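Peptidase M28 (Shewanella amazonensis SB2B, PDB 3IIB) probably cleaves small peptides as a zinc-dependent carboxypeptidase or dipeptidase of family M28, with two metal ions in its active site. Local coordinates at residues Pro67-Val72 / Arg230-Ser235; Trp73-Ala78 / Asp259-Gly264; Val34-Ala39 / Glu263-Ile268; Tyr325-Ser330 / Pro375-Leu380; Ile99-Gln104 / Ile221-Gly226. All blocks are in the same frame, centred on the assembly; numbering follows the deposited sequence. Where two conformers were deposited one is given.

Contact 1 of 5, residues Pro67-Val72 / Arg230-Ser235; sequences PVTVPV and RGETTS
V68 and V70 pair with S235 and T233 through backbone bonds running both ways. S235 N reaches V68 O at 2.7 Å with an N-H...O angle of 167°, and V70 N reaches T233 O at 2.8 Å. Further along, R230 N gives to V72 O, but the return bond runs through a water, which takes the V72 N-H and donates to R230 O at 2.7 Å.

Apolar contacts gather on the face of V68, V70, V72, T233 and S235. T233 CG2, lying between its own backbone N and carbonyl carbon, meets V72 CG2 at 3.5 Å and V70 CG2 at 3.7 Å, while V70 CG1 lies against S235 CB. S235 OG turns to D44. T69 and T234 belong to the other face; there T69 CG2 is touched by E232 OE1 at 3.6 Å, and P67 CB meets T234 CG2. V68 and P71 rest on L308 of helix 308-316.

This is an antiparallel two-stranded ribbon, built from the long strands 62-84 and 220-242, which runs past the zinc-binding part of the M28 peptidase fold.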
# COMPACT_ATOMS: atom_id res chain seq x y z
N PRO A 67 -2.47 -36.47 5.33
CA PRO A 67 -3.27 -35.87 4.26
C PRO A 67 -4.54 -35.14 4.72
O PRO A 67 -5.19 -35.50 5.73
CB PRO A 67 -3.62 -37.05 3.38
CG PRO A 67 -3.73 -38.19 4.34
CD PRO A 67 -2.61 -37.95 5.34
N VAL A 68 -4.87 -34.11 3.96
CA VAL A 68 -6.02 -33.26 4.20
C VAL A 68 -6.68 -33.04 2.85
O VAL A 68 -6.03 -32.58 1.91
CB VAL A 68 -5.61 -31.91 4.82
CG1 VAL A 68 -6.82 -30.95 4.93
CG2 VAL A 68 -4.92 -32.14 6.16
N THR A 69 -7.97 -33.30 2.76
CA THR A 69 -8.72 -33.02 1.53
C THR A 69 -8.96 -31.52 1.40
O THR A 69 -9.41 -30.86 2.36
CB THR A 69 -10.07 -33.76 1.52
OG1 THR A 69 -9.85 -35.17 1.72
CG2 THR A 69 -10.87 -33.49 0.18
N VAL A 70 -8.65 -30.96 0.25
CA VAL A 70 -8.83 -29.52 0.02
C VAL A 70 -9.51 -29.23 -1.33
O VAL A 70 -9.23 -29.91 -2.34
CB VAL A 70 -7.50 -28.74 0.05
CG1 VAL A 70 -6.79 -28.92 1.44
CG2 VAL A 70 -6.61 -29.13 -1.12
N PRO A 71 -10.37 -28.20 -1.36
CA PRO A 71 -10.94 -27.74 -2.61
C PRO A 71 -9.93 -26.95 -3.43
O PRO A 71 -8.89 -26.52 -2.93
CB PRO A 71 -12.10 -26.84 -2.18
CG PRO A 71 -11.69 -26.33 -0.85
CD PRO A 71 -10.83 -27.39 -0.21
N VAL A 72 -10.24 -26.84 -4.71
CA VAL A 72 -9.37 -26.16 -5.66
C VAL A 72 -10.13 -25.04 -6.33
O VAL A 72 -11.09 -25.27 -7.08
CB VAL A 72 -8.78 -27.13 -6.70
CG1 VAL A 72 -7.88 -26.38 -7.65
CG2 VAL A 72 -7.99 -28.23 -6.03
N ARG A 230 -12.04 -26.39 -9.55
CA ARG A 230 -11.69 -27.75 -9.93
C ARG A 230 -12.16 -28.70 -8.84
O ARG A 230 -12.68 -28.26 -7.83
CB ARG A 230 -10.21 -27.88 -10.13
CG ARG A 230 -9.74 -27.13 -11.36
CD ARG A 230 -8.25 -27.21 -11.48
NE ARG A 230 -7.77 -26.44 -12.62
CZ ARG A 230 -6.48 -26.26 -12.92
NH1 ARG A 230 -5.52 -26.79 -12.16
NH2 ARG A 230 -6.16 -25.53 -13.98
N GLY A 231 -12.02 -30.00 -9.08
CA GLY A 231 -12.29 -31.00 -8.06
C GLY A 231 -11.27 -30.97 -6.93
O GLY A 231 -10.19 -30.38 -7.07
N GLU A 232 -11.63 -31.59 -5.82
CA GLU A 232 -10.81 -31.61 -4.62
C GLU A 232 -9.59 -32.47 -4.85
O GLU A 232 -9.59 -33.39 -5.66
CB GLU A 232 -11.59 -32.13 -3.41
CG GLU A 232 -12.72 -31.21 -3.00
CD GLU A 232 -13.64 -31.82 -1.92
OE1 GLU A 232 -13.78 -33.05 -1.81
OE2 GLU A 232 -14.21 -31.04 -1.18
N THR A 233 -8.59 -32.19 -4.04
CA THR A 233 -7.30 -32.85 -4.09
C THR A 233 -6.81 -33.00 -2.62
O THR A 233 -7.59 -32.80 -1.65
CB THR A 233 -6.31 -32.04 -5.01
OG1 THR A 233 -5.08 -32.78 -5.22
CG2 THR A 233 -5.99 -30.66 -4.44
N THR A 234 -5.53 -33.34 -2.49
CA THR A 234 -4.89 -33.60 -1.20
C THR A 234 -3.83 -32.54 -0.90
O THR A 234 -2.98 -32.26 -1.75
CB THR A 234 -4.20 -34.98 -1.23
OG1 THR A 234 -5.18 -35.98 -1.58
CG2 THR A 234 -3.55 -35.30 0.11
N SER A 235 -3.89 -31.98 0.30
CA SER A 235 -2.79 -31.21 0.87
C SER A 235 -2.38 -32.03 2.11
O SER A 235 -2.83 -33.17 2.30
CB SER A 235 -3.24 -29.78 1.23
OG SER A 235 -2.14 -28.97 1.66
O HOH W 1 -12.94 -27.70 -5.20

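Contact 2 of 5, residues Trp73-Ala78 / Asp259-Gly264; sequences WRRGIA and DSWDEG
R75 and D262 form a side-on salt bridge between strand 62-84 and the loop that follows strand 247-257, next to the zinc site of this M28 peptidase. R75 holds the carboxylate with two nitrogens: NE gives to OD2 of D262 at 2.8 Å, and NH2 gives to OD1 of D262 at 2.9 Å on its syn lone pair. Both oxygens stay near the guanidinium plane, although the two flat groups are turned 33° apart. The bend at chi3 (-58°) swings NE out of the otherwise extended chain.

One face of the guanidinium takes W73, whose CH2 sits 3.7 Å above its centre; the indole presents its edge, with CZ of R75 close to the ring plane. The opposite face takes the stacked E263 carboxylate, CD 3.7 Å above the plane; OE2 forms a long ion pair with NE, no N-H pointing at it. E263 OE1 bonds T93, and R75 has further acceptors in A94 O and T184 OG1.

At the guanidinium edge W261 brings CE3 to 3.8 Å from R75 NH2. The W261 ring also packs edge-to-face with the zinc ligand H402. A water accepts from R75 N and donates to D262 OD2, 2.9 Å away.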
# COMPACT_ATOMS: atom_id res chain seq x y z
N TRP A 73 -9.67 -23.82 -6.05
CA TRP A 73 -10.20 -22.62 -6.67
C TRP A 73 -9.02 -21.80 -7.19
O TRP A 73 -8.04 -21.58 -6.48
CB TRP A 73 -11.00 -21.81 -5.64
CG TRP A 73 -11.55 -20.50 -6.13
CD1 TRP A 73 -12.75 -20.30 -6.79
CD2 TRP A 73 -10.99 -19.21 -5.94
NE1 TRP A 73 -12.92 -18.97 -7.05
CE2 TRP A 73 -11.86 -18.27 -6.54
CE3 TRP A 73 -9.81 -18.74 -5.35
CZ2 TRP A 73 -11.59 -16.88 -6.56
CZ3 TRP A 73 -9.56 -17.36 -5.37
CH2 TRP A 73 -10.46 -16.46 -5.96
N ARG A 74 -9.15 -21.33 -8.42
CA ARG A 74 -8.12 -20.54 -9.11
C ARG A 74 -8.68 -19.16 -9.43
O ARG A 74 -9.75 -19.03 -10.01
CB ARG A 74 -7.66 -21.25 -10.38
CG ARG A 74 -7.10 -22.68 -10.13
N ARG A 75 -7.91 -18.14 -9.06
CA ARG A 75 -8.21 -16.77 -9.26
C ARG A 75 -7.76 -16.37 -10.67
O ARG A 75 -6.62 -16.66 -11.08
CB ARG A 75 -7.41 -15.94 -8.26
CG ARG A 75 -7.70 -14.46 -8.28
CD ARG A 75 -6.73 -13.73 -7.33
NE ARG A 75 -6.82 -14.23 -5.96
CZ ARG A 75 -7.80 -13.94 -5.10
NH1 ARG A 75 -8.75 -13.09 -5.43
NH2 ARG A 75 -7.82 -14.48 -3.88
N GLY A 76 -8.64 -15.74 -11.41
CA GLY A 76 -8.25 -15.19 -12.70
C GLY A 76 -8.15 -13.68 -12.59
O GLY A 76 -7.71 -13.13 -11.56
N ILE A 77 -8.61 -13.03 -13.65
CA ILE A 77 -8.59 -11.57 -13.74
C ILE A 77 -9.57 -10.92 -12.76
O ILE A 77 -10.59 -11.49 -12.38
CB ILE A 77 -8.92 -11.14 -15.22
CG1 ILE A 77 -8.47 -9.69 -15.50
CG2 ILE A 77 -10.40 -11.31 -15.54
CD1 ILE A 77 -9.00 -9.16 -16.82
N ALA A 78 -9.24 -9.72 -12.31
CA ALA A 78 -10.15 -8.91 -11.50
C ALA A 78 -9.99 -7.48 -12.01
O ALA A 78 -8.91 -6.89 -11.91
CB ALA A 78 -9.79 -9.01 -10.02
N ASP A 259 -0.57 -22.71 4.93
CA ASP A 259 -1.18 -22.15 3.72
C ASP A 259 -1.36 -20.63 3.86
O ASP A 259 -1.27 -20.08 4.96
CB ASP A 259 -2.51 -22.84 3.42
CG ASP A 259 -3.61 -22.51 4.47
OD1 ASP A 259 -3.34 -22.63 5.69
OD2 ASP A 259 -4.75 -22.14 4.08
N SER A 260 -1.71 -19.98 2.74
CA SER A 260 -1.94 -18.55 2.74
C SER A 260 -2.86 -18.22 1.62
O SER A 260 -3.22 -19.10 0.83
CB SER A 260 -0.62 -17.76 2.52
OG SER A 260 -0.09 -17.86 1.19
N TRP A 261 -3.27 -16.95 1.57
CA TRP A 261 -3.86 -16.40 0.32
C TRP A 261 -2.75 -16.13 -0.72
O TRP A 261 -1.52 -16.26 -0.42
CB TRP A 261 -4.77 -15.20 0.60
CG TRP A 261 -6.06 -15.74 1.19
CD1 TRP A 261 -6.36 -15.82 2.50
CD2 TRP A 261 -7.08 -16.45 0.49
NE1 TRP A 261 -7.58 -16.46 2.68
CE2 TRP A 261 -8.03 -16.88 1.45
CE3 TRP A 261 -7.29 -16.78 -0.86
CZ2 TRP A 261 -9.17 -17.59 1.11
CZ3 TRP A 261 -8.43 -17.49 -1.21
CH2 TRP A 261 -9.36 -17.89 -0.23
N ASP A 262 -3.19 -15.80 -1.93
CA ASP A 262 -2.35 -16.01 -3.09
C ASP A 262 -1.72 -14.77 -3.68
O ASP A 262 -0.95 -14.90 -4.63
CB ASP A 262 -3.14 -16.77 -4.19
CG ASP A 262 -4.49 -16.19 -4.49
OD1 ASP A 262 -5.21 -15.70 -3.58
OD2 ASP A 262 -4.90 -16.25 -5.67
N GLU A 263 -2.08 -13.58 -3.17
CA GLU A 263 -1.66 -12.31 -3.81
C GLU A 263 -0.47 -11.61 -3.17
O GLU A 263 0.15 -10.75 -3.82
CB GLU A 263 -2.84 -11.35 -3.95
CG GLU A 263 -4.04 -12.00 -4.68
CD GLU A 263 -4.98 -10.96 -5.27
OE1 GLU A 263 -5.60 -10.27 -4.47
OE2 GLU A 263 -5.09 -10.86 -6.52
N GLY A 264 -0.18 -11.94 -1.90
CA GLY A 264 1.07 -11.50 -1.22
C GLY A 264 2.09 -12.64 -1.21
O GLY A 264 2.17 -13.45 -2.15
O HOH W 2 -5.60 -18.54 -7.34

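Contact 3 of 5, residues Val34-Ala39 / Glu263-Ile268; sequences VGPRLA and EGTGAI
R37 reaches across to T265 and G266 and spends its guanidinium on carbonyl oxygens. NH1 serves two of them, T265 O at 2.9 Å across the contact and G35 O at 2.8 Å within its own loop. NH2 gives to G266 O at 2.9 Å with an N-H...O angle of 159°, and NE gives to L258 O. All three carbonyls that NH1 and NH2 meet lie near the plane of the guanidinium, at its edge. Seen from the acceptors the approach is less direct: NH1 stands above the carbonyl planes of both G35 and T265. To get there CG lies between the backbone N and the carbonyl carbon, and chi2 (-132°) sits off a staggered value.

The bonds tie the loop between helices 22-33 and 42-57 to the N-terminal end of helix 267-285, with G266 in the N-cap position. That helix carries D269, which binds both zinc ions, and R37 lies close behind the metal site, its side chain about 7 Å from that of H257.

P36 meets 263-268 with its ring: CB and CG each approach G264 O to 3.2 Å, a close packing of carbon on oxygen. G266 has positive phi (57°), and a CB there would collide with R37 NH2. Other polar groups find partners outside the pair: R37 N bonds S260 OG, T265 OG1 bonds D406 O, I268 N bonds D406 OD1, E263 OE1 bonds T93 OG1, and E263 O takes a bond from NH1 of R180 in the second subunit. Q88 of that subunit packs on both P36 and T265.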
# COMPACT_ATOMS: atom_id res chain seq x y z
N VAL A 34 9.10 -20.24 -1.61
CA VAL A 34 7.74 -20.66 -1.93
C VAL A 34 6.91 -19.48 -2.33
O VAL A 34 6.32 -19.52 -3.41
CB VAL A 34 7.08 -21.39 -0.73
CG1 VAL A 34 5.71 -21.98 -1.11
CG2 VAL A 34 8.01 -22.50 -0.22
N GLY A 35 6.79 -18.47 -1.48
CA GLY A 35 5.88 -17.37 -1.74
C GLY A 35 4.44 -17.73 -1.35
O GLY A 35 4.22 -18.57 -0.47
N PRO A 36 3.45 -17.11 -2.03
CA PRO A 36 2.06 -17.39 -1.65
C PRO A 36 1.77 -18.85 -1.87
O PRO A 36 2.28 -19.43 -2.83
CB PRO A 36 1.25 -16.51 -2.62
CG PRO A 36 2.15 -16.25 -3.74
CD PRO A 36 3.55 -16.23 -3.20
N ARG A 37 0.96 -19.45 -1.01
CA ARG A 37 0.69 -20.91 -1.10
C ARG A 37 -0.78 -21.20 -0.75
O ARG A 37 -1.15 -21.72 0.31
CB ARG A 37 1.68 -21.68 -0.19
CG ARG A 37 1.79 -21.09 1.17
CD ARG A 37 3.17 -20.89 1.69
NE ARG A 37 3.05 -20.21 2.98
CZ ARG A 37 3.34 -18.94 3.21
NH1 ARG A 37 3.87 -18.17 2.28
NH2 ARG A 37 3.08 -18.45 4.42
N LEU A 38 -1.65 -20.83 -1.71
CA LEU A 38 -3.08 -21.12 -1.56
C LEU A 38 -3.28 -22.62 -1.59
O LEU A 38 -2.74 -23.32 -2.48
CB LEU A 38 -3.82 -20.51 -2.74
CG LEU A 38 -5.32 -20.73 -2.82
CD1 LEU A 38 -6.03 -20.17 -1.59
CD2 LEU A 38 -5.79 -20.08 -4.13
N ALA A 39 -4.08 -23.12 -0.65
CA ALA A 39 -4.38 -24.55 -0.63
C ALA A 39 -4.96 -24.95 -1.98
O ALA A 39 -5.79 -24.22 -2.55
CB ALA A 39 -5.39 -24.88 0.51
N GLU A 263 -2.08 -13.58 -3.17
CA GLU A 263 -1.66 -12.31 -3.81
C GLU A 263 -0.47 -11.61 -3.17
O GLU A 263 0.15 -10.75 -3.82
CB GLU A 263 -2.84 -11.35 -3.95
CG GLU A 263 -4.04 -12.00 -4.68
CD GLU A 263 -4.98 -10.96 -5.27
OE1 GLU A 263 -5.60 -10.27 -4.47
OE2 GLU A 263 -5.09 -10.86 -6.52
N GLY A 264 -0.18 -11.94 -1.90
CA GLY A 264 1.07 -11.50 -1.22
C GLY A 264 2.09 -12.64 -1.21
O GLY A 264 2.17 -13.45 -2.15
N THR A 265 2.87 -12.73 -0.14
CA THR A 265 3.71 -13.90 0.05
C THR A 265 3.38 -14.61 1.38
O THR A 265 4.19 -15.35 1.89
CB THR A 265 5.22 -13.53 0.03
OG1 THR A 265 5.48 -12.60 1.10
CG2 THR A 265 5.62 -12.93 -1.32
N GLY A 266 2.22 -14.31 1.97
CA GLY A 266 1.82 -14.95 3.19
C GLY A 266 2.81 -14.77 4.31
O GLY A 266 3.01 -15.68 5.11
N ALA A 267 3.41 -13.59 4.39
CA ALA A 267 4.44 -13.38 5.38
C ALA A 267 3.86 -13.31 6.79
O ALA A 267 4.35 -14.00 7.68
CB ALA A 267 5.28 -12.10 5.08
N ILE A 268 2.86 -12.47 7.04
CA ILE A 268 2.39 -12.41 8.41
C ILE A 268 1.25 -13.39 8.63
O ILE A 268 1.00 -13.81 9.77
CB ILE A 268 2.03 -10.95 8.84
CG1 ILE A 268 0.75 -10.49 8.19
CG2 ILE A 268 3.22 -9.98 8.54
CD1 ILE A 268 0.30 -9.09 8.59

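Contact 4 of 5, residues Tyr325-Ser330 / Pro375-Leu380; sequences YIAAES and PDVSML
E329, on strand 324-329 in the M28 peptidase sheet, reaches the short 3-10 segment 375-377 beside the zinc site. Its CB faces V377, 4.4 Å from CG2. The chain then runs extended, with CG anti to the backbone N (chi1 176°), and carries CD to 3.6 Å from D376 CB. OE1 accepts from D376 N at 2.7 Å with an N-H...O angle of 157°, the donor meeting it on the syn side somewhat out of the carboxylate plane. The same OE1 also lies 3.3 Å from P375 CD. OE2 turns toward D376 OD2, but the model brings that pair improbably close, so its spacing is doubtful. D376 in turn touches E303 and comes near the zinc ligand H257, while the strand leads on to D331, another zinc ligand. The side chain of Y300 touches E329, D376 and V377.

Two residues back along the strand, A327 CB points the same way and takes up the apolar side of the loop, where V377 and L380 begin and end a type I turn. V377 CG1 comes to 4.0 Å from A327 CB, and L380 CD1 to 3.9 Å from A327 CB.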
# COMPACT_ATOMS: atom_id res chain seq x y z
N TYR A 325 -1.50 -32.85 26.04
CA TYR A 325 -1.46 -32.14 27.31
C TYR A 325 -2.07 -30.73 27.15
O TYR A 325 -2.94 -30.33 27.93
CB TYR A 325 -0.02 -32.08 27.80
CG TYR A 325 0.14 -31.42 29.15
CD1 TYR A 325 -0.42 -31.97 30.30
CD2 TYR A 325 0.90 -30.27 29.27
CE1 TYR A 325 -0.25 -31.34 31.54
CE2 TYR A 325 1.05 -29.62 30.51
CZ TYR A 325 0.51 -30.19 31.61
OH TYR A 325 0.67 -29.52 32.81
N ILE A 326 -1.61 -30.00 26.14
CA ILE A 326 -2.08 -28.66 25.83
C ILE A 326 -1.74 -28.37 24.41
O ILE A 326 -0.75 -28.92 23.88
CB ILE A 326 -1.48 -27.61 26.78
CG1 ILE A 326 -2.23 -26.27 26.66
CG2 ILE A 326 0.02 -27.43 26.50
CD1 ILE A 326 -2.14 -25.39 27.95
N ALA A 327 -2.54 -27.53 23.77
CA ALA A 327 -2.31 -27.09 22.41
C ALA A 327 -2.38 -25.57 22.29
O ALA A 327 -3.18 -24.96 22.99
CB ALA A 327 -3.36 -27.71 21.47
N ALA A 328 -1.58 -24.97 21.40
CA ALA A 328 -1.58 -23.52 21.13
C ALA A 328 -1.14 -23.27 19.71
O ALA A 328 -0.43 -24.10 19.13
CB ALA A 328 -0.68 -22.72 22.10
N GLU A 329 -1.61 -22.17 19.15
CA GLU A 329 -1.28 -21.82 17.76
C GLU A 329 -0.95 -20.34 17.62
O GLU A 329 -1.66 -19.48 18.16
CB GLU A 329 -2.42 -22.14 16.83
CG GLU A 329 -2.15 -21.68 15.41
CD GLU A 329 -3.18 -22.13 14.38
OE1 GLU A 329 -4.38 -21.95 14.65
OE2 GLU A 329 -2.77 -22.67 13.31
N SER A 330 0.12 -20.06 16.88
CA SER A 330 0.51 -18.69 16.50
C SER A 330 -0.11 -18.39 15.12
O SER A 330 0.31 -18.96 14.10
CB SER A 330 2.00 -18.57 16.42
OG SER A 330 2.44 -17.22 16.16
N PRO A 375 -7.07 -20.61 15.67
CA PRO A 375 -8.05 -21.20 14.80
C PRO A 375 -7.96 -22.71 14.64
O PRO A 375 -8.96 -23.41 14.83
CB PRO A 375 -7.78 -20.50 13.46
CG PRO A 375 -7.08 -19.30 13.77
CD PRO A 375 -6.44 -19.42 15.09
N ASP A 376 -6.78 -23.22 14.31
CA ASP A 376 -6.63 -24.65 14.05
C ASP A 376 -6.73 -25.57 15.28
O ASP A 376 -6.86 -26.79 15.12
CB ASP A 376 -5.31 -24.89 13.36
CG ASP A 376 -5.27 -24.24 11.99
OD1 ASP A 376 -6.20 -24.53 11.21
OD2 ASP A 376 -4.34 -23.43 11.71
N VAL A 377 -6.62 -25.00 16.48
CA VAL A 377 -6.81 -25.77 17.70
C VAL A 377 -8.11 -25.43 18.43
O VAL A 377 -8.39 -25.95 19.52
CB VAL A 377 -5.59 -25.62 18.67
CG1 VAL A 377 -4.34 -26.05 17.95
CG2 VAL A 377 -5.48 -24.18 19.20
N SER A 378 -8.93 -24.59 17.80
CA SER A 378 -10.10 -24.03 18.47
C SER A 378 -11.20 -25.08 18.66
O SER A 378 -12.11 -24.86 19.45
CB SER A 378 -10.66 -22.83 17.71
OG SER A 378 -11.15 -23.19 16.42
N MSE A 379 -11.08 -26.23 17.96
CA MSE A 379 -12.09 -27.30 18.09
C MSE A 379 -11.71 -28.29 19.17
O MSE A 379 -12.46 -29.20 19.52
CB MSE A 379 -12.34 -27.99 16.73
CG MSE A 379 -11.29 -28.94 16.28
SE MSE A 379 -9.63 -28.09 15.83
CE MSE A 379 -10.23 -27.00 14.37
N LEU A 380 -10.52 -28.12 19.74
CA LEU A 380 -9.98 -29.13 20.60
C LEU A 380 -10.51 -29.09 22.05
O LEU A 380 -10.69 -30.14 22.65
CB LEU A 380 -8.43 -29.13 20.56
CG LEU A 380 -7.76 -29.34 19.19
CD1 LEU A 380 -6.24 -29.37 19.38
CD2 LEU A 380 -8.27 -30.62 18.50

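Contact 5 of 5, residues Ile99-Gln104 / Ile221-Gly226; sequences IATPAQ and ISLELG
L223 is the first residue of the strand to meet the loop. Its carbonyl O lies 3.5 Å from T101 CG2, and its CG touches the same methyl more loosely.

At E224 the backbone does the touching: its CA passes 3.4 Å from T101 OG1, while its CB points away from the loop and the side chain touches I77 and K79.

L225 carries the contact. Its N-H points almost straight at T101 OG1, 2.9 Å away, with an N-H...O angle of 172°. Its carbonyl O takes the return bond from T101 N, at 3.0 Å and 151°. One threonine therefore satisfies both backbone groups of one strand residue, using its hydroxyl oxygen where a neighbouring strand would have used a carbonyl. The torsion explains this: OG1 lies between the backbone N and the carbonyl carbon of T101 (chi1 49°), on the same side as its own N-H, and CG2 is left to pack on L225 CB at 4.2 Å. A100 CB presses on L225 O as well, at 3.2 Å.

G226 closes the walk, its CA 4.2 Å from A100 CB.

Along this edge strand 106-113 pairs with I221 through A108 and with L223 through L106, and T101 takes the next place in that series at L225. On the other edge the strand bonds to 62-84, through S81, K79 and G76. L223 and L225 pack on V92 and A94 of strand 88-94, and T101 itself leans on P197 and L106, so the loop is held at the side of the mixed sheet.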
# COMPACT_ATOMS: atom_id res chain seq x y z
N ILE A 99 -17.50 -17.17 -7.81
CA ILE A 99 -17.69 -17.52 -9.19
C ILE A 99 -17.23 -16.34 -10.06
O ILE A 99 -17.10 -15.21 -9.59
CB ILE A 99 -19.18 -17.87 -9.51
CG1 ILE A 99 -20.12 -16.67 -9.29
CG2 ILE A 99 -19.65 -19.06 -8.64
CD1 ILE A 99 -21.50 -16.83 -10.01
N ALA A 100 -17.01 -16.63 -11.33
CA ALA A 100 -16.67 -15.61 -12.31
C ALA A 100 -17.92 -14.81 -12.64
O ALA A 100 -19.05 -15.31 -12.50
CB ALA A 100 -16.11 -16.28 -13.62
N THR A 101 -17.70 -13.60 -13.14
CA THR A 101 -18.80 -12.76 -13.71
C THR A 101 -19.21 -13.34 -15.04
O THR A 101 -18.43 -14.08 -15.62
CB THR A 101 -18.34 -11.33 -13.87
OG1 THR A 101 -17.07 -11.32 -14.53
CG2 THR A 101 -18.22 -10.66 -12.48
N PRO A 102 -20.44 -13.04 -15.50
CA PRO A 102 -20.95 -13.49 -16.79
C PRO A 102 -20.01 -13.17 -17.93
O PRO A 102 -19.31 -12.16 -17.90
CB PRO A 102 -22.25 -12.70 -16.96
CG PRO A 102 -22.65 -12.31 -15.65
CD PRO A 102 -21.44 -12.19 -14.81
N ALA A 103 -20.00 -14.04 -18.94
CA ALA A 103 -19.24 -13.81 -20.17
C ALA A 103 -19.68 -12.50 -20.82
O ALA A 103 -18.84 -11.71 -21.24
CB ALA A 103 -19.43 -14.99 -21.14
N GLN A 104 -21.00 -12.25 -20.83
CA GLN A 104 -21.58 -11.00 -21.35
C GLN A 104 -21.05 -9.75 -20.63
O GLN A 104 -21.13 -8.64 -21.16
CB GLN A 104 -23.10 -11.03 -21.22
N ILE A 221 -21.28 0.53 -11.56
CA ILE A 221 -19.94 -0.03 -11.71
C ILE A 221 -19.92 -1.10 -12.80
O ILE A 221 -20.97 -1.63 -13.17
CB ILE A 221 -19.37 -0.58 -10.37
CG1 ILE A 221 -20.09 -1.85 -9.90
CG2 ILE A 221 -19.44 0.52 -9.28
CD1 ILE A 221 -19.36 -2.53 -8.72
N SER A 222 -18.72 -1.36 -13.30
CA SER A 222 -18.39 -2.54 -14.09
C SER A 222 -17.56 -3.47 -13.22
O SER A 222 -16.68 -2.99 -12.49
CB SER A 222 -17.57 -2.15 -15.31
OG SER A 222 -17.23 -3.32 -16.06
N LEU A 223 -17.84 -4.78 -13.25
CA LEU A 223 -17.09 -5.77 -12.48
C LEU A 223 -16.81 -7.00 -13.35
O LEU A 223 -17.73 -7.58 -13.97
CB LEU A 223 -17.86 -6.22 -11.25
CG LEU A 223 -17.21 -7.24 -10.32
CD1 LEU A 223 -15.92 -6.75 -9.63
CD2 LEU A 223 -18.25 -7.65 -9.24
N GLU A 224 -15.54 -7.38 -13.39
CA GLU A 224 -15.09 -8.53 -14.15
C GLU A 224 -14.25 -9.35 -13.23
O GLU A 224 -13.29 -8.82 -12.66
CB GLU A 224 -14.25 -8.10 -15.35
CG GLU A 224 -13.80 -9.27 -16.18
CD GLU A 224 -13.10 -8.89 -17.46
OE1 GLU A 224 -12.85 -7.68 -17.69
OE2 GLU A 224 -12.85 -9.84 -18.24
N LEU A 225 -14.64 -10.63 -13.06
CA LEU A 225 -13.90 -11.59 -12.26
C LEU A 225 -13.76 -12.88 -13.03
O LEU A 225 -14.73 -13.43 -13.56
CB LEU A 225 -14.56 -11.89 -10.93
CG LEU A 225 -14.81 -10.72 -9.98
CD1 LEU A 225 -15.68 -11.20 -8.80
CD2 LEU A 225 -13.50 -10.03 -9.50
N GLY A 226 -12.52 -13.33 -13.12
CA GLY A 226 -12.23 -14.61 -13.74
C GLY A 226 -11.92 -15.48 -12.53
O GLY A 226 -11.29 -15.04 -11.55

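In the fold
From the N terminus, the loop after helix 22-33 opens contact 3, which closes the longest span, out to the start of helix 267-285. Inside it strand 62-84 opens contact 1 and then contact 2; these two cross, because 67-72 returns to 230-235 while 73-78 goes on to 259-264. Contact 5 nests within contacts 1, 2 and 3, joining the loop before strand 106-113 to strand 220-242, which contact 1 also uses. Contacts 2 and 3 share E263 and G264, and both touch the second subunit. Contact 4 follows in series, across the chain's centre from contacts 2, 3 and 5, tying strand 324-329 of the same sheet to a loop beside the zinc site.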